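Local coordinates for protein FMN reductase (NADPH) (Bacillus subtilis, PDB 3N2S) that catalyses the NADPH-dependent reduction of FMN and also reduces nitroaromatic compounds, quinones and azo dyes, at residues 29-32 with 33-37; 207-210 with 211-214; 234-237 with 238-242. All coordinates share one frame; numbering follows the deposited sequence.

Contact 1: 29-32 with 33-37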
loop_
_atom_site.group_PDB
_atom_site.type_symbol
_atom_site.label_atom_id
_atom_site.label_comp_id
_atom_site.label_asym_id
_atom_site.label_seq_id
_atom_site.Cartn_x
_atom_site.Cartn_y
_atom_site.Cartn_z
ATOM N N THR A 29 -9.598 -3.383 17.365
ATOM C CA THR A 29 -9.462 -4.520 16.440
ATOM C C THR A 29 -8.944 -4.030 15.070
ATOM O O THR A 29 -8.037 -4.647 14.518
ATOM C CB THR A 29 -10.795 -5.275 16.350
ATOM O OG1 THR A 29 -11.095 -5.808 17.633
ATOM C CG2 THR A 29 -10.779 -6.399 15.333
ATOM N N LEU A 30 -9.499 -2.909 14.565
ATOM C CA LEU A 30 -9.096 -2.306 13.290
ATOM C C LEU A 30 -7.622 -1.884 13.302
ATOM O O LEU A 30 -6.892 -2.192 12.358
ATOM C CB LEU A 30 -10.003 -1.116 12.945
ATOM C CG LEU A 30 -11.444 -1.449 12.568
ATOM C CD1 LEU A 30 -12.238 -0.204 12.340
ATOM C CD2 LEU A 30 -11.508 -2.375 11.373
ATOM N N VAL A 31 -7.183 -1.220 14.384
ATOM C CA VAL A 31 -5.796 -0.779 14.556
ATOM C C VAL A 31 -4.841 -1.991 14.633
ATOM O O VAL A 31 -3.845 -2.026 13.911
ATOM C CB VAL A 31 -5.625 0.209 15.743
ATOM C CG1 VAL A 31 -4.144 0.496 16.022
ATOM C CG2 VAL A 31 -6.391 1.511 15.486
ATOM N N LYS A 32 -5.156 -2.982 15.474
ATOM C CA LYS A 32 -4.344 -4.213 15.589
ATOM C C LYS A 32 -4.251 -4.940 14.240
ATOM O O LYS A 32 -3.190 -5.458 13.895
ATOM C CB LYS A 32 -4.916 -5.171 16.666
ATOM C CG LYS A 32 -4.702 -4.672 18.102
ATOM C CD LYS A 32 -5.420 -5.548 19.135
ATOM C CE LYS A 32 -4.898 -6.960 19.250
ATOM N NZ LYS A 32 -5.856 -7.841 19.970
ATOM N N SER A 33 -5.368 -4.991 13.496
ATOM C CA SER A 33 -5.405 -5.630 12.179
ATOM C C SER A 33 -4.462 -4.919 11.217
ATOM O O SER A 33 -3.684 -5.578 10.522
ATOM C CB SER A 33 -6.823 -5.628 11.620
ATOM O OG SER A 33 -7.649 -6.485 12.393
ATOM N N ALA A 34 -4.505 -3.582 11.209
ATOM C CA ALA A 34 -3.628 -2.724 10.401
ATOM C C ALA A 34 -2.167 -3.032 10.738
ATOM O O ALA A 34 -1.377 -3.319 9.844
ATOM C CB ALA A 34 -3.930 -1.253 10.694
ATOM N N GLN A 35 -1.823 -3.026 12.054
ATOM C CA GLN A 35 -0.459 -3.273 12.506
ATOM C C GLN A 35 0.097 -4.631 12.123
ATOM O O GLN A 35 1.305 -4.750 11.953
ATOM C CB GLN A 35 -0.345 -3.076 14.031
ATOM C CG GLN A 35 -0.552 -1.642 14.490
ATOM C CD GLN A 35 -0.166 -1.540 15.932
ATOM O OE1 GLN A 35 1.001 -1.297 16.268
ATOM N NE2 GLN A 35 -1.154 -1.671 16.793
ATOM N N ALA A 36 -0.774 -5.648 11.975
ATOM C CA ALA A 36 -0.384 -7.029 11.658
ATOM C C ALA A 36 0.185 -7.206 10.246
ATOM O O ALA A 36 0.758 -8.248 9.952
ATOM C CB ALA A 36 -1.578 -7.956 11.864
ATOM N N ALA A 37 0.040 -6.193 9.369
ATOM C CA ALA A 37 0.564 -6.262 7.997
ATOM C C ALA A 37 2.084 -6.383 8.009
ATOM O O ALA A 37 2.744 -5.919 8.941
ATOM C CB ALA A 37 0.161 -5.001 7.215
#
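The last turns of helix 24-35 carry this contact, with Ser33 OG bonded back to the carbonyl of Thr29. Thr29 O is gripped twice by this one residue. Ser33 N donates to Thr29 O at 2.9 Å as the ordinary helical bond. Ser33 OG donates to Thr29 O at 2.8 Å and comes from the opposite face of the carbonyl plane, 39° out of it. The hydroxyl can bend back this way because OG lies beside the backbone N and anti to the carbonyl carbon (chi1 -68°). The buried hydroxyl is thus satisfied within its own helix. With an alanine in its place, Thr29 O would keep a single donor from this residue, and the turn would probably lose the side-chain bond that fixes the rotation at this position. The helical bonding continues from Ala34 N to Leu30 O at 3.0 Å and from Gln35 N to Val31 O at 2.9 Å. The next bond, Ala36 N to Lys32 O at 3.1 Å, is weak, as the helix gives way to loop. Leu30 packs on Met121 and Ala125 of helix 104-127. Beyond the last turn, Gln35 O and Ala37 O accept bonds from Arg175 of the second subunit, a residue that lines an FMN pocket. The chain then runs directly into Ser38, Thr39 and Ser40, which also contact FMN. A hydroxyl bonded to the carbonyl four residues back is a common way for serine to satisfy its side chain within a helix; here the helix end leads into a flavin site at the dimer interface.

Contact 2: 207-210 with 211-214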
loop_
_atom_site.group_PDB
_atom_site.type_symbol
_atom_site.label_atom_id
_atom_site.label_comp_id
_atom_site.label_asym_id
_atom_site.label_seq_id
_atom_site.Cartn_x
_atom_site.Cartn_y
_atom_site.Cartn_z
ATOM N N ASP A 207 -21.308 0.249 -20.576
ATOM C CA ASP A 207 -22.533 -0.527 -20.288
ATOM C C ASP A 207 -22.914 -0.423 -18.813
ATOM O O ASP A 207 -24.096 -0.273 -18.490
ATOM C CB ASP A 207 -22.377 -2.013 -20.661
ATOM C CG ASP A 207 -22.377 -2.376 -22.141
ATOM O OD1 ASP A 207 -22.089 -3.546 -22.456
ATOM O OD2 ASP A 207 -22.580 -1.467 -22.985
ATOM N N TYR A 208 -21.916 -0.509 -17.920
ATOM C CA TYR A 208 -22.116 -0.392 -16.477
ATOM C C TYR A 208 -22.783 0.953 -16.120
ATOM O O TYR A 208 -23.771 0.966 -15.372
ATOM C CB TYR A 208 -20.776 -0.555 -15.730
ATOM C CG TYR A 208 -20.878 -0.317 -14.243
ATOM C CD1 TYR A 208 -21.298 -1.329 -13.386
ATOM C CD2 TYR A 208 -20.597 0.931 -13.694
ATOM C CE1 TYR A 208 -21.418 -1.112 -12.020
ATOM C CE2 TYR A 208 -20.724 1.163 -12.327
ATOM C CZ TYR A 208 -21.120 0.134 -11.495
ATOM O OH TYR A 208 -21.199 0.355 -10.148
ATOM N N TYR A 209 -22.235 2.072 -16.628
ATOM C CA TYR A 209 -22.820 3.388 -16.362
ATOM C C TYR A 209 -24.212 3.547 -16.951
ATOM O O TYR A 209 -25.073 4.128 -16.289
ATOM C CB TYR A 209 -21.897 4.536 -16.782
ATOM C CG TYR A 209 -20.649 4.635 -15.938
ATOM C CD1 TYR A 209 -20.717 4.590 -14.549
ATOM C CD2 TYR A 209 -19.398 4.797 -16.524
ATOM C CE1 TYR A 209 -19.570 4.677 -13.763
ATOM C CE2 TYR A 209 -18.244 4.909 -15.747
ATOM C CZ TYR A 209 -18.332 4.815 -14.368
ATOM O OH TYR A 209 -17.213 4.920 -13.584
ATOM N N ARG A 210 -24.431 3.035 -18.178
ATOM C CA ARG A 210 -25.741 3.071 -18.838
ATOM C C ARG A 210 -26.765 2.371 -17.950
ATOM O O ARG A 210 -27.782 2.979 -17.618
ATOM C CB ARG A 210 -25.669 2.406 -20.220
ATOM C CG ARG A 210 -26.623 2.994 -21.265
ATOM C CD ARG A 210 -26.487 2.347 -22.641
ATOM N NE ARG A 210 -25.095 2.302 -23.107
ATOM C CZ ARG A 210 -24.355 1.197 -23.155
ATOM N NH1 ARG A 210 -24.871 0.028 -22.785
ATOM N NH2 ARG A 210 -23.097 1.250 -23.571
ATOM N N GLU A 211 -26.439 1.145 -17.475
ATOM C CA GLU A 211 -27.274 0.322 -16.592
ATOM C C GLU A 211 -27.547 1.001 -15.241
ATOM O O GLU A 211 -28.710 1.113 -14.845
ATOM C CB GLU A 211 -26.650 -1.087 -16.401
ATOM C CG GLU A 211 -27.592 -2.138 -15.828
ATOM C CD GLU A 211 -27.143 -3.590 -15.932
ATOM O OE1 GLU A 211 -26.900 -4.215 -14.873
ATOM O OE2 GLU A 211 -27.086 -4.120 -17.067
ATOM N N ARG A 212 -26.479 1.474 -14.558
ATOM C CA ARG A 212 -26.501 2.131 -13.247
ATOM C C ARG A 212 -27.277 3.469 -13.242
ATOM O O ARG A 212 -28.004 3.744 -12.285
ATOM C CB ARG A 212 -25.042 2.306 -12.741
ATOM C CG ARG A 212 -24.820 3.289 -11.589
ATOM C CD ARG A 212 -23.616 4.183 -11.851
ATOM N NE ARG A 212 -23.386 5.112 -10.747
ATOM C CZ ARG A 212 -22.249 5.211 -10.065
ATOM N NH1 ARG A 212 -21.203 4.455 -10.390
ATOM N NH2 ARG A 212 -22.142 6.072 -9.064
ATOM N N THR A 213 -27.090 4.303 -14.288
ATOM C CA THR A 213 -27.714 5.628 -14.419
ATOM C C THR A 213 -28.977 5.643 -15.300
ATOM O O THR A 213 -29.522 6.721 -15.541
ATOM C CB THR A 213 -26.700 6.660 -14.958
ATOM O OG1 THR A 213 -26.370 6.328 -16.309
ATOM C CG2 THR A 213 -25.450 6.783 -14.095
ATOM N N ASN A 214 -29.424 4.469 -15.801
ATOM C CA ASN A 214 -30.592 4.340 -16.690
ATOM C C ASN A 214 -30.447 5.223 -17.960
ATOM O O ASN A 214 -31.370 5.963 -18.325
ATOM C CB ASN A 214 -31.923 4.599 -15.942
ATOM C CG ASN A 214 -32.162 3.685 -14.767
ATOM O OD1 ASN A 214 -31.812 3.999 -13.623
ATOM N ND2 ASN A 214 -32.783 2.542 -15.021
#
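Arg212 lies against two tyrosines of the preceding turn, Tyr208 and Tyr209, and is turned differently to each. Its guanidinium stands almost perpendicular to the Tyr208 ring, with the planes 89° apart. Tyr208 CE2 sits at the guanidinium edge, 3.8 Å from Arg212 NH1, while Arg212 CB lies over one face of the same ring. Arg212 instead runs alongside Tyr209. Arg212 NH1 approaches the edge of the Tyr209 ring, 3.8 Å from CE1, and Arg212 CD lies in the ring plane, 4.0 Å from CD1. With CG anti to the backbone N (chi1 164°) and a bend at chi2, the chain brings NH1 equally close to both rings. Both tyrosines touch Lys173, which lines the FMN pocket, and Tyr209 also packs on Tyr42 of the second subunit. Tyr209 OH bonds to Gln224. On another side of the helix Arg210 bends back and holds Asp207 end-on. Both NH1 and NH2 go to one oxygen, with Arg210 NH1 2.7 Å from Asp207 OD2, in a salt bridge. NH2 uses the anti lone pair of OD2, while NH1 meets it from above the carboxylate plane. The other oxygen, Asp207 OD1, pairs with Lys203. At the helix end Tyr209 O takes two donors from Thr213: OG1 at 2.6 Å, and N at 2.8 Å from the opposite face of the carbonyl plane. Thr213 OG1 is bonded in turn to Arg217 N, just beyond the helix. Asn214 then leaves helical geometry with a positive phi of 56°. This is a Schellman motif, closing the C-terminus of helix 191-213.

Contact 3: 234-237 with 238-242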
loop_
_atom_site.group_PDB
_atom_site.type_symbol
_atom_site.label_atom_id
_atom_site.label_comp_id
_atom_site.label_asym_id
_atom_site.label_seq_id
_atom_site.Cartn_x
_atom_site.Cartn_y
_atom_site.Cartn_z
ATOM N N ARG A 234 -2.355 18.294 -8.439
ATOM C CA ARG A 234 -1.606 18.358 -7.169
ATOM C C ARG A 234 -0.073 18.459 -7.383
ATOM O O ARG A 234 0.721 17.783 -6.704
ATOM C CB ARG A 234 -1.973 17.184 -6.234
ATOM C CG ARG A 234 -3.448 17.152 -5.831
ATOM C CD ARG A 234 -3.834 15.823 -5.204
ATOM N NE ARG A 234 -5.276 15.754 -4.934
ATOM C CZ ARG A 234 -5.961 14.625 -4.763
ATOM N NH1 ARG A 234 -5.346 13.452 -4.815
ATOM N NH2 ARG A 234 -7.265 14.662 -4.545
ATOM N N THR A 235 0.330 19.312 -8.344
ATOM C CA THR A 235 1.753 19.552 -8.689
ATOM C C THR A 235 2.583 20.065 -7.493
ATOM O O THR A 235 3.762 19.722 -7.393
ATOM C CB THR A 235 1.859 20.507 -9.899
ATOM O OG1 THR A 235 1.398 21.802 -9.516
ATOM C CG2 THR A 235 1.075 20.019 -11.088
ATOM N N TYR A 236 1.957 20.837 -6.574
ATOM C CA TYR A 236 2.579 21.392 -5.361
ATOM C C TYR A 236 3.241 20.301 -4.493
ATOM O O TYR A 236 4.157 20.606 -3.726
ATOM C CB TYR A 236 1.561 22.217 -4.540
ATOM C CG TYR A 236 0.731 21.395 -3.565
ATOM C CD1 TYR A 236 1.104 21.274 -2.234
ATOM C CD2 TYR A 236 -0.413 20.716 -3.988
ATOM C CE1 TYR A 236 0.372 20.491 -1.344
ATOM C CE2 TYR A 236 -1.160 19.929 -3.102
ATOM C CZ TYR A 236 -0.765 19.830 -1.780
ATOM O OH TYR A 236 -1.485 19.084 -0.892
ATOM N N LEU A 237 2.743 19.039 -4.585
ATOM C CA LEU A 237 3.292 17.911 -3.824
ATOM C C LEU A 237 4.750 17.608 -4.168
ATOM O O LEU A 237 5.466 17.098 -3.318
ATOM C CB LEU A 237 2.414 16.655 -3.934
ATOM C CG LEU A 237 1.027 16.750 -3.242
ATOM C CD1 LEU A 237 0.159 15.562 -3.596
ATOM C CD2 LEU A 237 1.183 16.826 -1.718
ATOM N N ASN A 238 5.202 17.931 -5.393
ATOM C CA ASN A 238 6.605 17.741 -5.816
ATOM C C ASN A 238 7.537 18.390 -4.795
ATOM O O ASN A 238 8.471 17.743 -4.308
ATOM C CB ASN A 238 6.840 18.367 -7.211
ATOM C CG ASN A 238 6.117 17.701 -8.347
ATOM O OD1 ASN A 238 5.409 16.695 -8.186
ATOM N ND2 ASN A 238 6.261 18.271 -9.531
ATOM N N ASP A 239 7.220 19.652 -4.410
ATOM C CA ASP A 239 7.992 20.401 -3.431
ATOM C C ASP A 239 7.504 20.187 -2.024
ATOM O O ASP A 239 8.339 20.158 -1.126
ATOM C CB ASP A 239 7.992 21.909 -3.754
ATOM C CG ASP A 239 8.622 22.223 -5.105
ATOM O OD1 ASP A 239 9.678 21.618 -5.433
ATOM O OD2 ASP A 239 8.059 23.053 -5.836
ATOM N N TYR A 240 6.170 20.084 -1.807
ATOM C CA TYR A 240 5.629 19.928 -0.452
ATOM C C TYR A 240 6.113 18.666 0.262
ATOM O O TYR A 240 6.422 18.741 1.456
ATOM C CB TYR A 240 4.096 20.073 -0.389
ATOM C CG TYR A 240 3.588 20.073 1.033
ATOM C CD1 TYR A 240 3.627 21.230 1.804
ATOM C CD2 TYR A 240 3.162 18.896 1.640
ATOM C CE1 TYR A 240 3.232 21.219 3.135
ATOM C CE2 TYR A 240 2.777 18.870 2.976
ATOM C CZ TYR A 240 2.801 20.036 3.714
ATOM O OH TYR A 240 2.428 20.001 5.030
ATOM N N VAL A 241 6.187 17.513 -0.447
ATOM C CA VAL A 241 6.688 16.295 0.220
ATOM C C VAL A 241 8.140 16.481 0.730
ATOM O O VAL A 241 8.457 16.042 1.828
ATOM C CB VAL A 241 6.449 14.957 -0.540
ATOM C CG1 VAL A 241 4.988 14.806 -0.958
ATOM C CG2 VAL A 241 7.376 14.800 -1.729
ATOM N N LYS A 242 8.984 17.170 -0.063
ATOM C CA LYS A 242 10.384 17.507 0.267
ATOM C C LYS A 242 10.458 18.405 1.498
ATOM O O LYS A 242 11.323 18.191 2.347
ATOM C CB LYS A 242 11.078 18.177 -0.935
ATOM C CG LYS A 242 11.295 17.244 -2.119
ATOM C CD LYS A 242 11.837 17.988 -3.323
ATOM C CE LYS A 242 11.823 17.147 -4.581
ATOM N NZ LYS A 242 12.847 16.060 -4.571
HETATM O O HOH W 1 2.748 16.211 -7.563
#
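Tyr236 O receives two backbone donors at the start of helix 237-243. Tyr240 N lies 2.8 Å from Tyr236 O, in the carbonyl plane, and its N-H points nearly straight at the oxygen (162°). Asp239 N is 3.3 Å from Tyr236 O and adds only a weak bond. Ahead of these, a type I turn from Arg234 to Leu237 leads the chain into the helix, and Asn238 N bonds to Thr235 O at 3.0 Å. A water links the start of this turn to the Asn238 side chain. It donates to Arg234 O at 2.7 Å and to Asn238 OD1 at 2.8 Å. Asn238 OD1 also accepts from Thr104 N of the second subunit, so two donors fix the carboxamide. On the apolar side, the Tyr236 and Tyr240 side chains extend next to each other, with Tyr236 CD1 3.7 Å from Tyr240 CB. The Tyr236 ring takes the position between its backbone N and carbonyl carbon (chi1 86°), which sets it beside Tyr240 CB. Leu237 CG covers one face of that ring, 3.8 Å above its plane and toward the rim. Leu237 and Tyr240 both pack on Leu142 of helix 142-149. The two hydroxyls find partners on that helix and the chain just before it: Tyr236 OH with Arg139 O and Leu142 N, Tyr240 OH with Thr146 OG1. The tyrosines thus seat the helix start on its own subunit. Asn238 OD1 and a salt bridge of Arg234 to Glu105 of the second subunit give polar ties across the interface, where Leu237 and Val241 also pack.

The three contacts differ in burial and in chemistry. Contact 1 is buried, contact 3 partly buried, and contact 2 sits on the surface. Each lies at a helix end, but of a different helix: contacts 1 and 2 near the C-termini of 24-35 and 191-213, contact 3 at the start of 237-243. The chemistry follows the place. Backbone bonds and one serine hydroxyl carry contact 1, charged and aromatic groups contact 2, and tyrosines with a bridging water contact 3. Contacts 1 and 3 lie on opposite sides of the chain's centre, their centres about 30 Å apart, yet both hydrogen-bond the second subunit. Contact 2 meets that subunit through packing of Tyr209.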